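Local structure of erythrocyte membrane protein 1 (2YK0) at residues Glu104-Asp109 with Gly172-Asn177; Ile518-Gln523 with Cys537-Met542. The protein probably binds host cell surface receptors as a parasite adhesin linked to rosetting, here represented by its N-terminal NTS-DBL1-alpha and CIDR-gamma double domain. The protein carries 8 engineered substitutions. All coordinates share one frame; numbering follows the deposited sequence.

Contact 1 (Glu104-Asp109 with Gly172-Asn177); sequences EQNRFD and GNYIVN
A chi1 of 176° swings the Tyr174 ring away from its own backbone N and out toward Arg107, which, kinked at chi2 and chi3, folds its guanidinium back over one face of that ring. The guanidinium stacks on the ring with the planes nearly parallel, 5° apart, and the centres 4.0 Å apart, NH1 and CZ lying over the CD1-CE1 side. Tyr174 OH donates to Gln105 O at 2.5 Å, arriving from above the carbonyl plane, and accepts from Arg107 N at 3.1 Å with an N-H...O angle of 150°. On the side of the ring that carries CE2, the carbonyl of Glu104 approaches obliquely, Glu104 O lying 3.2 Å from Tyr174 CE2. Ile175 supplies the apolar flank: its CD1 lies 3.5 Å from Arg107 NH2 and touches Phe108 CZ at 4.3 Å. Arg107 NH2 also forms a salt bridge with Glu171, on helix 157-176 just ahead of the segment. The buried guanidinium is thus shared between a carboxylate and an aromatic face, consistent with cation-pi attraction, while one tyrosine hydroxyl, as donor and acceptor, bridges two backbone groups of the loop.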
loop_
_atom_site.group_PDB
_atom_site.type_symbol
_atom_site.label_atom_id
_atom_site.label_comp_id
_atom_site.label_asym_id
_atom_site.label_seq_id
_atom_site.Cartn_x
_atom_site.Cartn_y
_atom_site.Cartn_z
ATOM N N GLU A 104 4.842 14.739 8.998
ATOM C CA GLU A 104 6.174 14.661 8.389
ATOM C C GLU A 104 7.232 14.094 9.337
ATOM O O GLU A 104 8.311 14.685 9.453
ATOM C CB GLU A 104 6.619 16.042 7.811
ATOM C CG GLU A 104 5.704 17.237 8.096
ATOM C CD GLU A 104 4.672 17.581 7.030
ATOM O OE1 GLU A 104 5.013 18.343 6.096
ATOM O OE2 GLU A 104 3.514 17.117 7.144
ATOM N N GLN A 105 6.925 12.953 10.012
ATOM C CA GLN A 105 7.824 12.299 10.979
ATOM C C GLN A 105 8.691 11.172 10.385
ATOM O O GLN A 105 9.914 11.349 10.309
ATOM C CB GLN A 105 7.103 11.923 12.293
ATOM C CG GLN A 105 7.452 12.849 13.478
ATOM C CD GLN A 105 7.136 14.323 13.271
ATOM O OE1 GLN A 105 8.033 15.179 13.239
ATOM N NE2 GLN A 105 5.856 14.658 13.144
ATOM N N ASN A 106 8.081 10.038 9.956
ATOM C CA ASN A 106 8.819 8.993 9.245
ATOM C C ASN A 106 8.177 8.511 7.960
ATOM O O ASN A 106 7.241 7.702 7.964
ATOM C CB ASN A 106 9.458 7.881 10.074
ATOM C CG ASN A 106 10.592 7.212 9.286
ATOM O OD1 ASN A 106 10.435 6.167 8.664
ATOM N ND2 ASN A 106 11.730 7.850 9.185
ATOM N N ARG A 107 8.711 9.049 6.856
ATOM C CA ARG A 107 8.291 8.793 5.497
ATOM C C ARG A 107 8.877 7.498 4.957
ATOM O O ARG A 107 8.222 6.820 4.163
ATOM C CB ARG A 107 8.614 10.001 4.620
ATOM C CG ARG A 107 7.592 11.132 4.805
ATOM C CD ARG A 107 8.238 12.464 5.136
ATOM N NE ARG A 107 8.925 13.031 3.977
ATOM C CZ ARG A 107 9.527 14.211 3.957
ATOM N NH1 ARG A 107 9.498 14.998 5.026
ATOM N NH2 ARG A 107 10.129 14.634 2.853
ATOM N N PHE A 108 10.063 7.110 5.436
ATOM C CA PHE A 108 10.666 5.853 4.996
ATOM C C PHE A 108 10.220 4.636 5.813
ATOM O O PHE A 108 10.767 3.533 5.650
ATOM C CB PHE A 108 12.189 5.973 4.891
ATOM C CG PHE A 108 12.612 7.122 4.014
ATOM C CD1 PHE A 108 12.163 7.220 2.704
ATOM C CD2 PHE A 108 13.446 8.117 4.501
ATOM C CE1 PHE A 108 12.542 8.292 1.898
ATOM C CE2 PHE A 108 13.836 9.185 3.686
ATOM C CZ PHE A 108 13.381 9.266 2.392
ATOM N N ASP A 109 9.187 4.837 6.663
ATOM C CA ASP A 109 8.616 3.786 7.490
ATOM C C ASP A 109 7.988 2.733 6.616
ATOM O O ASP A 109 7.408 3.054 5.577
ATOM C CB ASP A 109 7.586 4.335 8.485
ATOM C CG ASP A 109 7.148 3.319 9.532
ATOM O OD1 ASP A 109 8.013 2.539 10.007
ATOM O OD2 ASP A 109 5.943 3.299 9.870
ATOM N N GLY A 172 15.817 18.947 2.450
ATOM C CA GLY A 172 17.050 18.211 2.205
ATOM C C GLY A 172 17.670 17.698 3.490
ATOM O O GLY A 172 18.359 16.672 3.496
ATOM N N ASN A 173 17.413 18.413 4.592
ATOM C CA ASN A 173 17.909 18.056 5.910
ATOM C C ASN A 173 17.197 16.781 6.345
ATOM O O ASN A 173 17.833 15.742 6.488
ATOM C CB ASN A 173 17.653 19.207 6.901
ATOM C CG ASN A 173 18.827 19.552 7.778
ATOM O OD1 ASN A 173 19.303 18.728 8.571
ATOM N ND2 ASN A 173 19.306 20.790 7.665
ATOM N N TYR A 174 15.863 16.847 6.457
ATOM C CA TYR A 174 15.008 15.730 6.833
ATOM C C TYR A 174 15.352 14.417 6.090
ATOM O O TYR A 174 15.479 13.384 6.729
ATOM C CB TYR A 174 13.526 16.100 6.656
ATOM C CG TYR A 174 12.622 14.930 6.956
ATOM C CD1 TYR A 174 12.457 13.897 6.033
ATOM C CD2 TYR A 174 11.983 14.814 8.184
ATOM C CE1 TYR A 174 11.694 12.775 6.333
ATOM C CE2 TYR A 174 11.189 13.711 8.484
ATOM C CZ TYR A 174 11.039 12.698 7.549
ATOM O OH TYR A 174 10.262 11.600 7.814
ATOM N N ILE A 175 15.473 14.464 4.760
ATOM C CA ILE A 175 15.792 13.298 3.936
ATOM C C ILE A 175 17.087 12.661 4.424
ATOM O O ILE A 175 17.108 11.453 4.660
ATOM C CB ILE A 175 15.863 13.620 2.405
ATOM C CG1 ILE A 175 14.596 14.328 1.823
ATOM C CG2 ILE A 175 16.301 12.403 1.576
ATOM C CD1 ILE A 175 13.308 13.550 1.745
ATOM N N VAL A 176 18.150 13.471 4.605
ATOM C CA VAL A 176 19.447 12.958 5.047
ATOM C C VAL A 176 19.436 12.420 6.467
ATOM O O VAL A 176 20.079 11.407 6.724
ATOM C CB VAL A 176 20.659 13.879 4.750
ATOM C CG1 VAL A 176 20.750 14.224 3.269
ATOM C CG2 VAL A 176 20.627 15.145 5.586
ATOM N N ASN A 177 18.676 13.065 7.372
ATOM C CA ASN A 177 18.589 12.673 8.785
ATOM C C ASN A 177 17.347 11.837 9.052
ATOM O O ASN A 177 16.576 12.161 9.964
ATOM C CB ASN A 177 18.624 13.917 9.696
ATOM C CG ASN A 177 19.811 14.820 9.474
ATOM O OD1 ASN A 177 20.976 14.387 9.495
ATOM N ND2 ASN A 177 19.537 16.104 9.262
#

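Contact 2 (Ile518-Gln523 with Cys537-Met542); sequences IYLRRQ and CLFKGM. With SO4 (sulfate ion), chain D.
Gly541 O receives the backbone N-H of Tyr519 in a weak hydrogen bond, Tyr519 N to Gly541 O being 3.4 Å (154° at the hydrogen). The same two residues meet again through a CA-H...O contact from Gly541 CA to Tyr519 O. Beside this pairing, Ile518 lies across one face of Phe539: its CG1 sits 3.8 Å from the ring centroid and 14° off the normal, a CH-pi contact, with CD1 by CE2 and CZ, and CG2 out past the CD2-CE2 rim. A Phe539 chi1 of -61°, CG anti to the carbonyl carbon, turns the ring under that isoleucine. Leu520 CD1 meets the base of the phenylalanine, 4.1 Å from Phe539 CB, and Met542 CE reaches Ile518 CG1 at 4.2 Å. Farther along, the aliphatic part of Lys540 passes the Gln523 amide obliquely, and Lys540 NZ makes a weak hydrogen bond to sulfate O1 at 3.2 Å; the sulfate, probably from the crystallisation liquor, is also hydrogen-bonded to Lys592. Arg522 turns its guanidinium edge to Lys540 O and forms a long, weak ion pair with the magnesium ligand Glu534. Together the segments close the connection between the neighbouring antiparallel strands 511-518 and 542-552 of the CIDR-gamma sheet.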
loop_
_atom_site.group_PDB
_atom_site.type_symbol
_atom_site.label_atom_id
_atom_site.label_comp_id
_atom_site.label_asym_id
_atom_site.label_seq_id
_atom_site.Cartn_x
_atom_site.Cartn_y
_atom_site.Cartn_z
ATOM N N ILE A 518 -13.369 -16.072 0.516
ATOM C CA ILE A 518 -13.213 -14.731 -0.043
ATOM C C ILE A 518 -11.808 -14.593 -0.658
ATOM O O ILE A 518 -10.804 -14.719 0.047
ATOM C CB ILE A 518 -13.581 -13.582 0.961
ATOM C CG1 ILE A 518 -15.036 -13.686 1.431
ATOM C CG2 ILE A 518 -13.360 -12.216 0.325
ATOM C CD1 ILE A 518 -15.244 -13.234 2.831
ATOM N N TYR A 519 -11.754 -14.327 -1.972
ATOM C CA TYR A 519 -10.512 -14.135 -2.712
ATOM C C TYR A 519 -10.525 -12.762 -3.357
ATOM O O TYR A 519 -10.789 -12.643 -4.553
ATOM C CB TYR A 519 -10.354 -15.218 -3.767
ATOM C CG TYR A 519 -8.917 -15.457 -4.141
ATOM C CD1 TYR A 519 -8.317 -14.746 -5.170
ATOM C CD2 TYR A 519 -8.173 -16.437 -3.506
ATOM C CE1 TYR A 519 -6.999 -14.991 -5.541
ATOM C CE2 TYR A 519 -6.856 -16.692 -3.867
ATOM C CZ TYR A 519 -6.264 -15.957 -4.873
ATOM O OH TYR A 519 -4.955 -16.212 -5.205
ATOM N N LEU A 520 -10.225 -11.718 -2.563
ATOM C CA LEU A 520 -10.258 -10.331 -3.026
ATOM C C LEU A 520 -9.199 -9.886 -4.010
ATOM O O LEU A 520 -9.374 -8.837 -4.636
ATOM C CB LEU A 520 -10.492 -9.341 -1.883
ATOM C CG LEU A 520 -11.940 -8.810 -1.684
ATOM C CD1 LEU A 520 -13.020 -9.676 -2.382
ATOM C CD2 LEU A 520 -12.256 -8.633 -0.202
ATOM N N ARG A 521 -8.167 -10.735 -4.247
ATOM C CA ARG A 521 -7.121 -10.504 -5.252
ATOM C C ARG A 521 -7.662 -10.574 -6.705
ATOM O O ARG A 521 -6.857 -10.566 -7.638
ATOM C CB ARG A 521 -5.984 -11.516 -5.099
ATOM C CG ARG A 521 -5.338 -11.489 -3.749
ATOM C CD ARG A 521 -3.994 -12.151 -3.764
ATOM N NE ARG A 521 -3.336 -12.012 -2.467
ATOM C CZ ARG A 521 -2.140 -12.513 -2.189
ATOM N NH1 ARG A 521 -1.467 -13.189 -3.110
ATOM N NH2 ARG A 521 -1.608 -12.341 -0.987
ATOM N N ARG A 522 -9.011 -10.631 -6.885
ATOM C CA ARG A 522 -9.740 -10.747 -8.158
ATOM C C ARG A 522 -9.961 -9.456 -8.949
ATOM O O ARG A 522 -9.976 -9.536 -10.175
ATOM C CB ARG A 522 -11.093 -11.439 -7.945
ATOM C CG ARG A 522 -11.322 -12.697 -8.764
ATOM C CD ARG A 522 -11.653 -12.475 -10.229
ATOM N NE ARG A 522 -13.041 -12.063 -10.474
ATOM C CZ ARG A 522 -13.725 -12.402 -11.563
ATOM N NH1 ARG A 522 -13.178 -13.187 -12.482
ATOM N NH2 ARG A 522 -14.967 -11.968 -11.736
ATOM N N GLN A 523 -10.167 -8.285 -8.290
ATOM C CA GLN A 523 -10.349 -7.002 -9.006
ATOM C C GLN A 523 -9.124 -6.724 -9.871
ATOM O O GLN A 523 -9.251 -6.436 -11.059
ATOM C CB GLN A 523 -10.644 -5.811 -8.070
ATOM C CG GLN A 523 -10.628 -6.131 -6.578
ATOM C CD GLN A 523 -11.334 -5.095 -5.730
ATOM O OE1 GLN A 523 -11.669 -3.983 -6.179
ATOM N NE2 GLN A 523 -11.564 -5.445 -4.467
ATOM N N CYS A 537 -21.857 -11.415 -5.969
ATOM C CA CYS A 537 -22.600 -10.193 -5.887
ATOM C C CYS A 537 -21.973 -9.355 -4.773
ATOM O O CYS A 537 -21.543 -8.236 -5.036
ATOM C CB CYS A 537 -24.064 -10.525 -5.614
ATOM S SG CYS A 537 -25.027 -9.141 -4.960
ATOM N N LEU A 538 -21.860 -9.950 -3.555
ATOM C CA LEU A 538 -21.341 -9.372 -2.306
ATOM C C LEU A 538 -19.847 -9.046 -2.332
ATOM O O LEU A 538 -19.432 -8.109 -1.655
ATOM C CB LEU A 538 -21.605 -10.368 -1.163
ATOM C CG LEU A 538 -22.120 -9.866 0.191
ATOM C CD1 LEU A 538 -22.421 -11.009 1.081
ATOM C CD2 LEU A 538 -21.094 -9.134 0.920
ATOM N N PHE A 539 -19.036 -9.862 -3.037
ATOM C CA PHE A 539 -17.577 -9.715 -3.110
ATOM C C PHE A 539 -17.091 -9.684 -4.529
ATOM O O PHE A 539 -17.628 -10.389 -5.375
ATOM C CB PHE A 539 -16.890 -10.888 -2.403
ATOM C CG PHE A 539 -17.232 -10.982 -0.946
ATOM C CD1 PHE A 539 -18.351 -11.689 -0.522
ATOM C CD2 PHE A 539 -16.454 -10.339 0.011
ATOM C CE1 PHE A 539 -18.688 -11.753 0.832
ATOM C CE2 PHE A 539 -16.787 -10.407 1.367
ATOM C CZ PHE A 539 -17.901 -11.116 1.768
ATOM N N LYS A 540 -16.024 -8.918 -4.781
ATOM C CA LYS A 540 -15.403 -8.816 -6.100
ATOM C C LYS A 540 -14.549 -10.082 -6.389
ATOM O O LYS A 540 -13.798 -10.120 -7.359
ATOM C CB LYS A 540 -14.561 -7.519 -6.224
ATOM C CG LYS A 540 -15.295 -6.233 -5.847
ATOM C CD LYS A 540 -15.395 -5.255 -7.010
ATOM C CE LYS A 540 -15.459 -3.803 -6.577
ATOM N NZ LYS A 540 -16.671 -3.489 -5.769
ATOM N N GLY A 541 -14.697 -11.101 -5.554
ATOM C CA GLY A 541 -14.000 -12.367 -5.686
ATOM C C GLY A 541 -14.442 -13.374 -4.647
ATOM O O GLY A 541 -14.505 -13.054 -3.451
ATOM N N MET A 542 -14.731 -14.611 -5.121
ATOM C CA MET A 542 -15.146 -15.795 -4.354
ATOM C C MET A 542 -14.435 -17.056 -4.858
ATOM O O MET A 542 -14.417 -17.322 -6.062
ATOM C CB MET A 542 -16.661 -15.985 -4.432
ATOM C CG MET A 542 -17.389 -15.348 -3.314
ATOM S SD MET A 542 -16.882 -15.810 -1.651
ATOM C CE MET A 542 -18.253 -15.182 -0.732
HETATM S S SO4 D . -18.866 -4.453 -3.143
HETATM O O1 SO4 D . -18.428 -5.534 -4.041
HETATM O O2 SO4 D . -20.253 -4.698 -2.740
HETATM O O3 SO4 D . -17.989 -4.392 -1.957
HETATM O O4 SO4 D . -18.800 -3.170 -3.837
#

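Overall arrangement
Contacts 1 and 2 lie on opposite sides of the chain's centre, with their centres 37 Å apart and their nearest atoms about 19 Å apart, so neither touches the other. They follow one another along the chain: contact 1 belongs to the DBL1-alpha part and ties a long loop to helix 157-176, whereas contact 2 belongs to the CIDR-gamma part and joins the residues on either side of helix 526-529. Only contact 2 borders a metal site, the side chain of Arg522 being about 5 Å from a magnesium ion bound by Glu534 and Ser535. Cys537 of contact 2 is further tied to helix 611-636 by the disulfide to Cys617. Contact 1 lies away from the annotated sites.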